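Oxidoreductase (Thermotoga maritima, PDB 1ZH8) probably catalyses NADP-dependent oxidation or reduction of an as yet unassigned alcohol or carbonyl substrate, as a member of the GFO/IDH/MocA oxidoreductase family. Local coordinates at residues P36-L41 / K293-F298; E140-R143 / A147-K150; Y299-V302 / P307-L310. All coordinates share one frame; numbering follows the deposited sequence.

Contact 1 (P36-L41 / K293-F298); sequences PALKNL and KEFEDF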
loop_
_atom_site.group_PDB
_atom_site.type_symbol
_atom_site.label_atom_id
_atom_site.label_comp_id
_atom_site.label_asym_id
_atom_site.label_seq_id
_atom_site.Cartn_x
_atom_site.Cartn_y
_atom_site.Cartn_z
ATOM N N PRO A 36 -19.861 -4.820 30.494
ATOM C CA PRO A 36 -19.080 -3.899 31.339
ATOM C C PRO A 36 -19.368 -2.416 31.014
ATOM O O PRO A 36 -19.384 -1.572 31.907
ATOM C CB PRO A 36 -17.612 -4.251 31.017
ATOM C CG PRO A 36 -17.655 -5.558 30.335
ATOM C CD PRO A 36 -18.998 -5.650 29.640
ATOM N N ALA A 37 -19.600 -2.108 29.750
ATOM C CA ALA A 37 -19.988 -0.765 29.372
ATOM C C ALA A 37 -21.356 -0.415 29.962
ATOM O O ALA A 37 -21.527 0.641 30.573
ATOM C CB ALA A 37 -19.980 -0.625 27.875
ATOM N N LEU A 38 -22.316 -1.327 29.807
ATOM C CA LEU A 38 -23.664 -1.164 30.356
ATOM C C LEU A 38 -23.688 -0.989 31.853
ATOM O O LEU A 38 -24.483 -0.204 32.375
ATOM C CB LEU A 38 -24.537 -2.337 29.957
ATOM C CG LEU A 38 -25.084 -2.188 28.540
ATOM C CD1 LEU A 38 -25.823 -3.482 28.124
ATOM C CD2 LEU A 38 -25.978 -0.894 28.386
ATOM N N LYS A 39 -22.804 -1.714 32.540
ATOM C CA LYS A 39 -22.689 -1.640 33.991
ATOM C C LYS A 39 -22.247 -0.250 34.418
ATOM O O LYS A 39 -22.504 0.172 35.547
ATOM C CB LYS A 39 -21.679 -2.669 34.501
ATOM C CG LYS A 39 -22.213 -4.086 34.710
ATOM C CD LYS A 39 -21.104 -4.972 35.317
ATOM C CE LYS A 39 -21.537 -6.441 35.463
ATOM N NZ LYS A 39 -22.878 -6.601 36.113
ATOM N N ASN A 40 -21.572 0.463 33.519
ATOM C CA ASN A 40 -21.145 1.827 33.814
ATOM C C ASN A 40 -22.203 2.861 33.460
ATOM O O ASN A 40 -22.035 4.043 33.732
ATOM C CB ASN A 40 -19.824 2.130 33.110
ATOM C CG ASN A 40 -18.643 1.472 33.798
ATOM O OD1 ASN A 40 -18.768 0.922 34.897
ATOM N ND2 ASN A 40 -17.489 1.525 33.158
ATOM N N LEU A 41 -23.299 2.399 32.863
ATOM C CA LEU A 41 -24.376 3.268 32.423
ATOM C C LEU A 41 -25.716 2.879 33.039
ATOM O O LEU A 41 -26.757 3.014 32.396
ATOM C CB LEU A 41 -24.469 3.246 30.895
ATOM C CG LEU A 41 -23.210 3.736 30.179
ATOM C CD1 LEU A 41 -23.292 3.471 28.684
ATOM C CD2 LEU A 41 -22.987 5.215 30.442
ATOM N N LYS A 293 -19.399 4.645 25.055
ATOM C CA LYS A 293 -19.679 5.863 24.333
ATOM C C LYS A 293 -20.813 5.677 23.324
ATOM O O LYS A 293 -21.666 6.561 23.169
ATOM C CB LYS A 293 -18.410 6.397 23.680
ATOM C CG LYS A 293 -17.643 7.323 24.590
ATOM C CD LYS A 293 -16.566 8.040 23.807
ATOM C CE LYS A 293 -17.060 9.365 23.218
ATOM N NZ LYS A 293 -16.080 9.935 22.226
ATOM N N GLU A 294 -20.846 4.524 22.665
ATOM C CA GLU A 294 -21.906 4.273 21.716
ATOM C C GLU A 294 -23.263 4.051 22.406
ATOM O O GLU A 294 -24.304 4.420 21.851
ATOM C CB GLU A 294 -21.549 3.158 20.708
ATOM C CG GLU A 294 -21.481 1.759 21.271
ATOM C CD GLU A 294 -21.028 0.727 20.255
ATOM O OE1 GLU A 294 -20.964 1.045 19.044
ATOM O OE2 GLU A 294 -20.738 -0.417 20.671
ATOM N N PHE A 295 -23.263 3.477 23.609
ATOM C CA PHE A 295 -24.525 3.268 24.333
ATOM C C PHE A 295 -25.101 4.597 24.829
ATOM O O PHE A 295 -26.314 4.817 24.803
ATOM C CB PHE A 295 -24.376 2.259 25.475
ATOM C CG PHE A 295 -24.582 0.822 25.050
ATOM C CD1 PHE A 295 -25.856 0.334 24.790
ATOM C CD2 PHE A 295 -23.497 -0.048 24.930
ATOM C CE1 PHE A 295 -26.055 -0.998 24.385
ATOM C CE2 PHE A 295 -23.676 -1.377 24.535
ATOM C CZ PHE A 295 -24.969 -1.855 24.261
ATOM N N GLU A 296 -24.213 5.489 25.242
ATOM C CA GLU A 296 -24.593 6.833 25.597
ATOM C C GLU A 296 -25.262 7.500 24.397
ATOM O O GLU A 296 -26.312 8.130 24.545
ATOM C CB GLU A 296 -23.362 7.634 26.056
ATOM C CG GLU A 296 -22.814 7.218 27.425
ATOM C CD GLU A 296 -21.523 7.961 27.862
ATOM O OE1 GLU A 296 -21.045 8.875 27.147
ATOM O OE2 GLU A 296 -20.984 7.620 28.944
ATOM N N ASP A 297 -24.664 7.335 23.220
ATOM C CA ASP A 297 -25.130 8.015 22.017
ATOM C C ASP A 297 -26.518 7.494 21.617
ATOM O O ASP A 297 -27.433 8.272 21.305
ATOM C CB ASP A 297 -24.099 7.856 20.887
ATOM C CG ASP A 297 -24.478 8.614 19.622
ATOM O OD1 ASP A 297 -24.619 9.848 19.658
ATOM O OD2 ASP A 297 -24.607 7.971 18.574
ATOM N N PHE A 298 -26.667 6.173 21.678
ATOM C CA PHE A 298 -27.941 5.492 21.443
ATOM C C PHE A 298 -29.021 5.960 22.429
ATOM O O PHE A 298 -30.186 6.142 22.049
ATOM C CB PHE A 298 -27.703 3.993 21.566
ATOM C CG PHE A 298 -28.939 3.152 21.560
ATOM C CD1 PHE A 298 -29.704 3.015 20.408
ATOM C CD2 PHE A 298 -29.305 2.438 22.699
ATOM C CE1 PHE A 298 -30.843 2.178 20.392
ATOM C CE2 PHE A 298 -30.421 1.605 22.699
ATOM C CZ PHE A 298 -31.189 1.474 21.539
#
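Leu38 in the last turn of helix 28-39 and Leu41 just beyond it meet Phe295 and Glu296 of helix 290-303 in a largely apolar way, with no polar bond between the two segments. Leu38 supplies a CH-pi contact: its CD2 stands over one face of the Phe295 ring, 3.9 Å from the centroid and 15° off the ring normal, displaced a little toward CD1. Leu41 works nearer the backbone of the same residue, with CD1 packed 3.6 Å from Phe295 CB, and its other branch goes to Glu296. There Leu41 CD2 lies 3.6 Å from Glu296 CG and 3.5 Å from Glu296 OE2, so the outer part of the acid rests against this methyl. With CG lying opposite the carbonyl carbon (chi1 -72°) and the rest of its chain extended, Glu296 runs across Leu41 at about a right angle.

Further out, the Phe295 ring also meets His34 edge-to-face, and Leu38 rests on Phe45 and Ile47 of strand 45-51. The backbone turn that presents Leu41 is closed by Leu41 N to Leu38 O, 2.9 Å. The glutamate carboxylate has a weak hydrogen bond to Gln292. Thus a helix from far along the chain packs against the first helix of the NADP-binding domain, the one that follows what is probably the glycine-rich turn of its Rossmann fold.

Contact 2 (E140-R143 / A147-K150); sequences ENFR and AFWK. With NAP (NADP nicotinamide-adenine-dinucleotide phosphate), chain D.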
loop_
_atom_site.group_PDB
_atom_site.type_symbol
_atom_site.label_atom_id
_atom_site.label_comp_id
_atom_site.label_asym_id
_atom_site.label_seq_id
_atom_site.Cartn_x
_atom_site.Cartn_y
_atom_site.Cartn_z
ATOM N N GLU A 140 -21.220 0.669 15.605
ATOM C CA GLU A 140 -19.907 0.675 15.021
ATOM C C GLU A 140 -19.065 1.469 15.968
ATOM O O GLU A 140 -19.050 2.707 15.922
ATOM C CB GLU A 140 -19.943 1.303 13.628
ATOM C CG GLU A 140 -18.565 1.526 13.021
ATOM C CD GLU A 140 -17.643 0.326 13.208
ATOM O OE1 GLU A 140 -17.788 -0.659 12.454
ATOM O OE2 GLU A 140 -16.787 0.368 14.127
ATOM N N ASN A 141 -18.393 0.771 16.870
ATOM C CA ASN A 141 -17.714 1.471 17.961
ATOM C C ASN A 141 -16.500 2.306 17.505
ATOM O O ASN A 141 -16.165 3.300 18.143
ATOM C CB ASN A 141 -17.348 0.514 19.091
ATOM C CG ASN A 141 -16.395 -0.549 18.635
ATOM O OD1 ASN A 141 -16.731 -1.381 17.786
ATOM N ND2 ASN A 141 -15.192 -0.500 19.141
ATOM N N PHE A 142 -15.875 1.948 16.387
ATOM C CA PHE A 142 -14.778 2.776 15.831
ATOM C C PHE A 142 -15.182 4.228 15.524
ATOM O O PHE A 142 -14.325 5.100 15.460
ATOM C CB PHE A 142 -14.126 2.120 14.596
ATOM C CG PHE A 142 -13.022 1.121 14.929
ATOM C CD1 PHE A 142 -13.185 0.173 15.948
ATOM C CD2 PHE A 142 -11.819 1.133 14.208
ATOM C CE1 PHE A 142 -12.151 -0.754 16.264
ATOM C CE2 PHE A 142 -10.771 0.224 14.511
ATOM C CZ PHE A 142 -10.946 -0.727 15.543
ATOM N N ARG A 143 -16.477 4.495 15.344
ATOM C CA ARG A 143 -16.960 5.878 15.211
ATOM C C ARG A 143 -16.923 6.658 16.512
ATOM O O ARG A 143 -17.266 7.842 16.553
ATOM C CB ARG A 143 -18.384 5.901 14.676
ATOM C CG ARG A 143 -18.466 6.388 13.288
ATOM C CD ARG A 143 -19.782 5.978 12.685
ATOM N NE ARG A 143 -19.418 5.428 11.416
ATOM C CZ ARG A 143 -19.923 4.345 10.868
ATOM N NH1 ARG A 143 -20.887 3.655 11.444
ATOM N NH2 ARG A 143 -19.442 3.974 9.701
ATOM N N ALA A 147 -9.059 8.680 19.420
ATOM C CA ALA A 147 -7.885 8.826 18.565
ATOM C C ALA A 147 -8.278 9.193 17.151
ATOM O O ALA A 147 -7.603 10.012 16.506
ATOM C CB ALA A 147 -7.061 7.548 18.552
ATOM N N PHE A 148 -9.353 8.578 16.662
ATOM C CA PHE A 148 -9.817 8.837 15.294
ATOM C C PHE A 148 -10.437 10.234 15.191
ATOM O O PHE A 148 -10.177 10.955 14.226
ATOM C CB PHE A 148 -10.781 7.745 14.783
ATOM C CG PHE A 148 -10.202 6.350 14.826
ATOM C CD1 PHE A 148 -8.874 6.115 14.480
ATOM C CD2 PHE A 148 -10.983 5.276 15.210
ATOM C CE1 PHE A 148 -8.343 4.845 14.516
ATOM C CE2 PHE A 148 -10.448 3.983 15.257
ATOM C CZ PHE A 148 -9.134 3.772 14.905
ATOM N N TRP A 149 -11.214 10.627 16.196
ATOM C CA TRP A 149 -11.727 11.995 16.238
ATOM C C TRP A 149 -10.596 13.019 16.254
ATOM O O TRP A 149 -10.641 13.990 15.491
ATOM C CB TRP A 149 -12.719 12.216 17.387
ATOM C CG TRP A 149 -14.035 11.618 17.036
ATOM C CD1 TRP A 149 -14.458 10.331 17.296
ATOM C CD2 TRP A 149 -15.087 12.239 16.284
ATOM N NE1 TRP A 149 -15.712 10.125 16.773
ATOM C CE2 TRP A 149 -16.128 11.276 16.151
ATOM C CE3 TRP A 149 -15.265 13.518 15.727
ATOM C CZ2 TRP A 149 -17.331 11.560 15.494
ATOM C CZ3 TRP A 149 -16.457 13.801 15.069
ATOM C CH2 TRP A 149 -17.481 12.822 14.959
ATOM N N LYS A 150 -9.569 12.785 17.074
ATOM C CA LYS A 150 -8.446 13.721 17.151
ATOM C C LYS A 150 -7.676 13.802 15.812
ATOM O O LYS A 150 -7.265 14.887 15.382
ATOM C CB LYS A 150 -7.517 13.413 18.331
ATOM C CG LYS A 150 -6.526 14.553 18.662
HETATM P PA NAP D . -20.575 -15.281 19.630
HETATM O O1A NAP D . -19.716 -15.456 20.830
HETATM O O2A NAP D . -20.722 -16.506 18.828
HETATM O O5B NAP D . -21.979 -14.670 20.106
HETATM C C5B NAP D . -23.161 -14.971 19.401
HETATM C C4B NAP D . -24.237 -15.303 20.417
HETATM O O4B NAP D . -25.504 -15.393 19.778
HETATM C C3B NAP D . -23.994 -16.651 21.085
HETATM O O3B NAP D . -24.427 -16.490 22.404
HETATM C C2B NAP D . -24.941 -17.548 20.305
HETATM O O2B NAP D . -25.357 -18.834 20.752
HETATM C C1B NAP D . -26.122 -16.614 20.156
HETATM N N9A NAP D . -27.038 -17.086 19.121
HETATM C C8A NAP D . -26.737 -17.782 17.972
HETATM N N7A NAP D . -27.889 -17.997 17.298
HETATM C C5A NAP D . -28.912 -17.453 18.008
HETATM C C6A NAP D . -30.284 -17.382 17.800
HETATM N N6A NAP D . -30.834 -17.936 16.732
HETATM N N1A NAP D . -31.083 -16.734 18.704
HETATM C C2A NAP D . -30.525 -16.174 19.827
HETATM N N3A NAP D . -29.173 -16.247 20.046
HETATM C C4A NAP D . -28.384 -16.873 19.150
HETATM O O3 NAP D . -19.931 -14.154 18.698
HETATM P PN NAP D . -19.595 -12.660 19.185
HETATM O O1N NAP D . -20.191 -12.290 20.509
HETATM O O2N NAP D . -18.169 -12.591 18.901
HETATM O O5D NAP D . -20.326 -11.719 18.101
HETATM C C5D NAP D . -21.699 -11.370 18.144
HETATM C C4D NAP D . -21.892 -10.039 17.422
HETATM O O4D NAP D . -21.054 -9.063 18.030
HETATM C C3D NAP D . -21.458 -10.137 15.956
HETATM O O3D NAP D . -22.349 -9.433 15.123
HETATM C C2D NAP D . -20.101 -9.478 15.906
HETATM O O2D NAP D . -19.834 -8.871 14.658
HETATM C C1D NAP D . -20.205 -8.479 17.049
HETATM N N1N NAP D . -18.885 -8.172 17.593
HETATM C C2N NAP D . -18.472 -6.871 17.581
HETATM C C3N NAP D . -17.213 -6.518 18.078
HETATM C C7N NAP D . -16.847 -5.067 18.273
HETATM O O7N NAP D . -15.548 -4.805 18.747
HETATM N N7N NAP D . -17.721 -4.074 18.014
HETATM C C4N NAP D . -16.380 -7.517 18.599
HETATM C C5N NAP D . -16.817 -8.848 18.621
HETATM C C6N NAP D . -18.079 -9.166 18.110
HETATM P P2B NAP D . -25.326 -19.553 22.192
HETATM O O1X NAP D . -26.539 -19.187 23.021
HETATM O O2X NAP D . -24.090 -19.164 22.972
HETATM O O3X NAP D . -25.328 -21.030 21.863
#
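Phe142 overlaps Phe148 obliquely, Phe142 CD2 lying 3.3 Å from Phe148 CE2. The ring centroids of this oblique aromatic pair are 5.4 Å apart and the planes are inclined at 35°. Phe142 also meets the ring of His202, so helix 195-211 adds a further aromatic neighbour. One residue on, the chain makes a polar contact: Trp149 NE1 donates to Arg143 O at 2.8 Å, nearly straight. The carbonyl oxygen sits in the indole plane, whereas NE1 stands above the plane of the Arg143 carbonyl, 48° out of it, and not on a lone pair. Both contacts join the short 3-10 segment 141-143, which follows strand 136-139, the last of the parallel Rossmann sheet, to helix 146-156, from which the chain goes on to strand 163-171 of the mixed sheet. Phe142 N is held by Glu140 OE2 at 2.9 Å, through the carboxylate's anti lone pair, and the same oxygen bonds His202. The Arg143 side chain turns from Trp149 to a salt bridge with Asp319. Asn141, its CG placed between backbone N and carbonyl carbon (chi1 62°), reaches the cofactor instead: Asn141 OD1 accepts a hydrogen bond from N7N of the NADP carboxamide at 2.9 Å, while ND2 is bonded to Ser290.

Contact 3 (Y299-V302 / P307-L310); sequences YQVV and PNDL. With EDO (1,2-ethanediol), chain G.
Val301, on the last turn of helix 290-303, packs against Pro307 and Asn308 where the chain has doubled back after the helix end. The setting is a helix-loop-helix connection toward helix 313-329, and its loop holds an inverse gamma turn centred on Asn308, closed by a weak bond of 3.3 Å from Asp309 N to Pro307 O.

The packing across the contact is all van der Waals. Both valine methyls take part. Val301 CG2 lies 3.7 Å from Pro307 O and 4.0 Å from Asn308 CA, so it touches the carbonyl that closes the turn and the alpha carbon at its centre, while Val301 CG1 approaches Asn308 CB at 4.1 Å. With CG1 anti to the backbone N (chi1 169°), both methyls are turned to the loop. The asparagine side chain crosses the valine at about a right angle, and Asn308 OD1 is also near Val301 CG2. These are loose contacts, in keeping with a place at the surface.

Hydrogen bonding does its work beside this patch. Backbone bonds tie Gln300 to Lys306 and bring the loop back alongside the helix, and Asn308 OD1 accepts a weak bond from Gly311 N, which joins the turn to the residues that follow it. At its other end the helix segment is linked through Tyr299 OH to Arg17 O.

A 1,2-ethanediol, probably from the crystallisation liquor, is bound at the helix end as well. It also bonds Glu133 O and Thr135 OG1, and its O1 donates to Val302 O over 2.9 Å.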
loop_
_atom_site.group_PDB
_atom_site.type_symbol
_atom_site.label_atom_id
_atom_site.label_comp_id
_atom_site.label_asym_id
_atom_site.label_seq_id
_atom_site.Cartn_x
_atom_site.Cartn_y
_atom_site.Cartn_z
ATOM N N TYR A 299 -28.632 6.173 23.686
ATOM C CA TYR A 299 -29.564 6.697 24.657
ATOM C C TYR A 299 -30.072 8.067 24.229
ATOM O O TYR A 299 -31.255 8.377 24.387
ATOM C CB TYR A 299 -28.963 6.781 26.072
ATOM C CG TYR A 299 -29.942 7.418 27.039
ATOM C CD1 TYR A 299 -30.892 6.647 27.701
ATOM C CD2 TYR A 299 -29.954 8.807 27.246
ATOM C CE1 TYR A 299 -31.825 7.230 28.564
ATOM C CE2 TYR A 299 -30.881 9.403 28.108
ATOM C CZ TYR A 299 -31.810 8.606 28.762
ATOM O OH TYR A 299 -32.717 9.177 29.617
ATOM N N GLN A 300 -29.173 8.891 23.708
ATOM C CA GLN A 300 -29.516 10.270 23.374
ATOM C C GLN A 300 -30.395 10.298 22.119
ATOM O O GLN A 300 -31.308 11.136 22.001
ATOM C CB GLN A 300 -28.251 11.130 23.214
ATOM C CG GLN A 300 -27.628 11.530 24.543
ATOM C CD GLN A 300 -26.386 12.381 24.377
ATOM O OE1 GLN A 300 -25.399 11.946 23.792
ATOM N NE2 GLN A 300 -26.430 13.608 24.892
ATOM N N VAL A 301 -30.126 9.365 21.204
ATOM C CA VAL A 301 -30.925 9.213 19.996
ATOM C C VAL A 301 -32.341 8.795 20.367
ATOM O O VAL A 301 -33.317 9.414 19.934
ATOM C CB VAL A 301 -30.300 8.216 18.992
ATOM C CG1 VAL A 301 -31.296 7.874 17.880
ATOM C CG2 VAL A 301 -29.038 8.819 18.388
ATOM N N VAL A 302 -32.441 7.775 21.203
ATOM C CA VAL A 302 -33.730 7.243 21.578
ATOM C C VAL A 302 -34.510 8.168 22.490
ATOM O O VAL A 302 -35.689 8.416 22.248
ATOM C CB VAL A 302 -33.598 5.855 22.206
ATOM C CG1 VAL A 302 -34.929 5.405 22.906
ATOM C CG2 VAL A 302 -33.179 4.866 21.127
ATOM N N PRO A 307 -30.095 13.425 16.598
ATOM C CA PRO A 307 -29.978 12.783 15.289
ATOM C C PRO A 307 -29.033 11.586 15.315
ATOM O O PRO A 307 -28.043 11.581 16.059
ATOM C CB PRO A 307 -29.397 13.888 14.403
ATOM C CG PRO A 307 -29.838 15.135 15.028
ATOM C CD PRO A 307 -29.855 14.875 16.515
ATOM N N ASN A 308 -29.344 10.586 14.488
ATOM C CA ASN A 308 -28.563 9.360 14.426
ATOM C C ASN A 308 -27.438 9.384 13.371
ATOM O O ASN A 308 -27.530 8.716 12.344
ATOM C CB ASN A 308 -29.493 8.149 14.238
ATOM C CG ASN A 308 -28.799 6.829 14.539
ATOM O OD1 ASN A 308 -27.726 6.816 15.134
ATOM N ND2 ASN A 308 -29.410 5.715 14.139
ATOM N N ASP A 309 -26.380 10.146 13.626
ATOM C CA ASP A 309 -25.248 10.221 12.692
ATOM C C ASP A 309 -24.346 9.002 12.782
ATOM O O ASP A 309 -23.989 8.421 11.761
ATOM C CB ASP A 309 -24.382 11.457 12.947
ATOM C CG ASP A 309 -25.138 12.750 12.756
ATOM O OD1 ASP A 309 -26.369 12.699 12.500
ATOM O OD2 ASP A 309 -24.498 13.825 12.864
ATOM N N LEU A 310 -23.985 8.628 14.004
ATOM C CA LEU A 310 -22.897 7.714 14.243
ATOM C C LEU A 310 -23.346 6.276 14.340
ATOM O O LEU A 310 -22.548 5.385 14.107
ATOM C CB LEU A 310 -22.159 8.108 15.514
ATOM C CG LEU A 310 -21.668 9.558 15.652
ATOM C CD1 LEU A 310 -20.799 9.729 16.901
ATOM C CD2 LEU A 310 -20.913 10.010 14.409
HETATM C C1 EDO G . -37.061 8.769 18.567
HETATM O O1 EDO G . -37.093 7.958 19.751
HETATM C C2 EDO G . -36.577 7.942 17.376
HETATM O O2 EDO G . -37.054 6.588 17.451
#

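In the fold
Helix 290-303 is shared by contacts 1 and 3. In contact 1 it meets helix 28-39 and the residues just after it in a buried, largely apolar interface between residues more than 250 positions apart; in contact 3 its last turn meets its own following loop at the surface, with looser packing. Contact 2, partly buried, is likewise local, but mixes an aromatic pair with an indole-to-carbonyl hydrogen bond and reaches the cofactor directly. It falls within the long loop that contact 1 closes. The three adjoin one another: Glu294 packs on the backbone of Glu140 and Asn141, Asp297 on Leu310, and Leu310 in turn on Arg143 and Trp149.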